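PT26-6P (Thermococcus sp., PDB 2WB7) is of unknown function but is encoded by an extrachromosomal mobile element of Euryarchaea and combines immunoglobulin-like domains with a helical domain. Local coordinates at residues S37-G43 / H54-L60. Numbering follows the deposited sequence.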
loop_
_atom_site.group_PDB
_atom_site.type_symbol
_atom_site.label_atom_id
_atom_site.label_comp_id
_atom_site.label_asym_id
_atom_site.label_seq_id
_atom_site.Cartn_x
_atom_site.Cartn_y
_atom_site.Cartn_z
ATOM N N SER A 37 12.531 1.490 8.900
ATOM C CA SER A 37 12.430 1.399 10.357
ATOM C C SER A 37 13.773 1.392 11.093
ATOM O O SER A 37 14.835 1.201 10.505
ATOM C CB SER A 37 11.609 0.178 10.771
ATOM O OG SER A 37 10.829 0.467 11.922
ATOM N N ASP A 38 13.698 1.626 12.393
ATOM C CA ASP A 38 14.823 1.424 13.271
ATOM C C ASP A 38 14.499 0.271 14.190
ATOM O O ASP A 38 13.327 -0.028 14.440
ATOM C CB ASP A 38 15.092 2.676 14.090
ATOM C CG ASP A 38 16.093 3.588 13.424
ATOM O OD1 ASP A 38 16.978 3.058 12.713
ATOM O OD2 ASP A 38 16.001 4.826 13.606
ATOM N N PHE A 39 15.541 -0.378 14.697
ATOM C CA PHE A 39 15.349 -1.480 15.615
ATOM C C PHE A 39 14.982 -1.021 17.022
ATOM O O PHE A 39 15.458 -0.005 17.508
ATOM C CB PHE A 39 16.583 -2.366 15.644
ATOM C CG PHE A 39 16.598 -3.403 14.570
ATOM C CD1 PHE A 39 15.720 -4.473 14.615
ATOM C CD2 PHE A 39 17.494 -3.314 13.511
ATOM C CE1 PHE A 39 15.730 -5.433 13.625
ATOM C CE2 PHE A 39 17.509 -4.268 12.519
ATOM C CZ PHE A 39 16.626 -5.331 12.574
ATOM N N VAL A 40 14.120 -1.786 17.663
ATOM C CA VAL A 40 13.688 -1.495 19.006
ATOM C C VAL A 40 13.694 -2.801 19.784
ATOM O O VAL A 40 13.424 -3.859 19.220
ATOM C CB VAL A 40 12.272 -0.890 18.992
ATOM C CG1 VAL A 40 11.652 -0.915 20.386
ATOM C CG2 VAL A 40 12.337 0.522 18.463
ATOM N N GLU A 41 14.024 -2.749 21.067
ATOM C CA GLU A 41 13.937 -3.960 21.854
ATOM C C GLU A 41 12.473 -4.362 21.938
ATOM O O GLU A 41 11.599 -3.522 22.158
ATOM C CB GLU A 41 14.530 -3.762 23.243
ATOM C CG GLU A 41 15.251 -4.999 23.764
ATOM C CD GLU A 41 15.422 -4.976 25.275
ATOM O OE1 GLU A 41 16.296 -5.707 25.807
ATOM O OE2 GLU A 41 14.673 -4.213 25.924
ATOM N N TYR A 42 12.208 -5.643 21.716
ATOM C CA TYR A 42 10.864 -6.171 21.836
ATOM C C TYR A 42 10.722 -6.783 23.211
ATOM O O TYR A 42 9.617 -6.931 23.717
ATOM C CB TYR A 42 10.589 -7.228 20.767
ATOM C CG TYR A 42 10.161 -6.670 19.424
ATOM C CD1 TYR A 42 10.477 -5.363 19.046
ATOM C CD2 TYR A 42 9.462 -7.457 18.521
ATOM C CE1 TYR A 42 10.090 -4.857 17.800
ATOM C CE2 TYR A 42 9.076 -6.961 17.281
ATOM C CZ TYR A 42 9.384 -5.668 16.932
ATOM O OH TYR A 42 8.993 -5.213 15.704
ATOM N N GLY A 43 11.853 -7.149 23.805
ATOM C CA GLY A 43 11.880 -7.638 25.180
ATOM C C GLY A 43 13.145 -8.398 25.515
ATOM O O GLY A 43 14.017 -8.565 24.664
ATOM N N HIS A 54 18.373 -10.574 24.854
ATOM C CA HIS A 54 17.627 -9.443 24.306
ATOM C C HIS A 54 17.113 -9.733 22.899
ATOM O O HIS A 54 17.828 -10.300 22.059
ATOM C CB HIS A 54 18.488 -8.187 24.302
ATOM C CG HIS A 54 18.896 -7.742 25.671
ATOM N ND1 HIS A 54 18.157 -6.846 26.413
ATOM C CD2 HIS A 54 19.957 -8.089 26.443
ATOM C CE1 HIS A 54 18.746 -6.654 27.580
ATOM N NE2 HIS A 54 19.840 -7.395 27.623
ATOM N N ILE A 55 15.859 -9.347 22.664
ATOM C CA ILE A 55 15.205 -9.498 21.364
ATOM C C ILE A 55 14.895 -8.138 20.745
ATOM O O ILE A 55 14.342 -7.246 21.409
ATOM C CB ILE A 55 13.889 -10.294 21.481
ATOM C CG1 ILE A 55 14.136 -11.624 22.187
ATOM C CG2 ILE A 55 13.274 -10.522 20.112
ATOM C CD1 ILE A 55 12.873 -12.357 22.531
ATOM N N TYR A 56 15.250 -7.987 19.472
ATOM C CA TYR A 56 15.000 -6.743 18.750
ATOM C C TYR A 56 14.296 -6.959 17.410
ATOM O O TYR A 56 14.597 -7.910 16.676
ATOM C CB TYR A 56 16.313 -6.020 18.481
ATOM C CG TYR A 56 17.157 -5.793 19.696
ATOM C CD1 TYR A 56 17.028 -4.632 20.443
ATOM C CD2 TYR A 56 18.102 -6.731 20.087
ATOM C CE1 TYR A 56 17.797 -4.418 21.554
ATOM C CE2 TYR A 56 18.888 -6.523 21.190
ATOM C CZ TYR A 56 18.733 -5.361 21.925
ATOM O OH TYR A 56 19.516 -5.149 23.040
ATOM N N GLY A 57 13.378 -6.053 17.086
ATOM C CA GLY A 57 12.745 -6.039 15.775
ATOM C C GLY A 57 12.432 -4.618 15.351
ATOM O O GLY A 57 12.697 -3.682 16.096
ATOM N N PRO A 58 11.857 -4.452 14.152
ATOM C CA PRO A 58 11.549 -3.120 13.628
ATOM C C PRO A 58 10.633 -2.358 14.571
ATOM O O PRO A 58 9.927 -2.970 15.369
ATOM C CB PRO A 58 10.821 -3.412 12.314
ATOM C CG PRO A 58 11.229 -4.800 11.945
ATOM C CD PRO A 58 11.419 -5.525 13.242
ATOM N N GLY A 59 10.666 -1.032 14.492
ATOM C CA GLY A 59 9.740 -0.201 15.242
ATOM C C GLY A 59 8.397 -0.162 14.538
ATOM O O GLY A 59 7.349 -0.071 15.177
ATOM N N LEU A 60 8.429 -0.242 13.212
ATOM C CA LEU A 60 7.211 -0.320 12.421
ATOM C C LEU A 60 7.189 -1.546 11.487
ATOM O O LEU A 60 8.113 -1.767 10.688
ATOM C CB LEU A 60 7.058 0.954 11.602
ATOM C CG LEU A 60 5.779 0.999 10.774
ATOM C CD1 LEU A 60 4.660 1.654 11.593
ATOM C CD2 LEU A 60 6.014 1.729 9.425
#
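The Y42 ring lies across the backbone of G57, whose CA sits over the ring face in a CH-pi contact, 3.8 Å from the centroid; a CB on G57 would clash with Y42 CZ. Y42 OH gives a very short hydrogen bond to P58 O (2.5 Å), and H220 stacks on the ring. Antiparallel strands 39-43 and 54-58 of a beta hairpin pair through V40 N to G57 O (2.8 Å) and G57 N to V40 O (3.1 Å). A classic beta bulge follows: Y42 N (2.7 Å) and, weakly, G43 N (3.5 Å) both reach I55 O, while I55 N returns to G43 O at 2.8 Å. In the loop just before the strand, S37 OG accepts a hydrogen bond from L60 N (2.8 Å). Strand 52-62 also pairs with strand 66-75, so the contact ties 39-44 onto a mixed sheet. Mostly backbone hydrogen bonds join the strands, helped by the hydroxyls of S37 and Y42; the bulge leaves Y42 directed toward 54-60, where glycine gives its ring room.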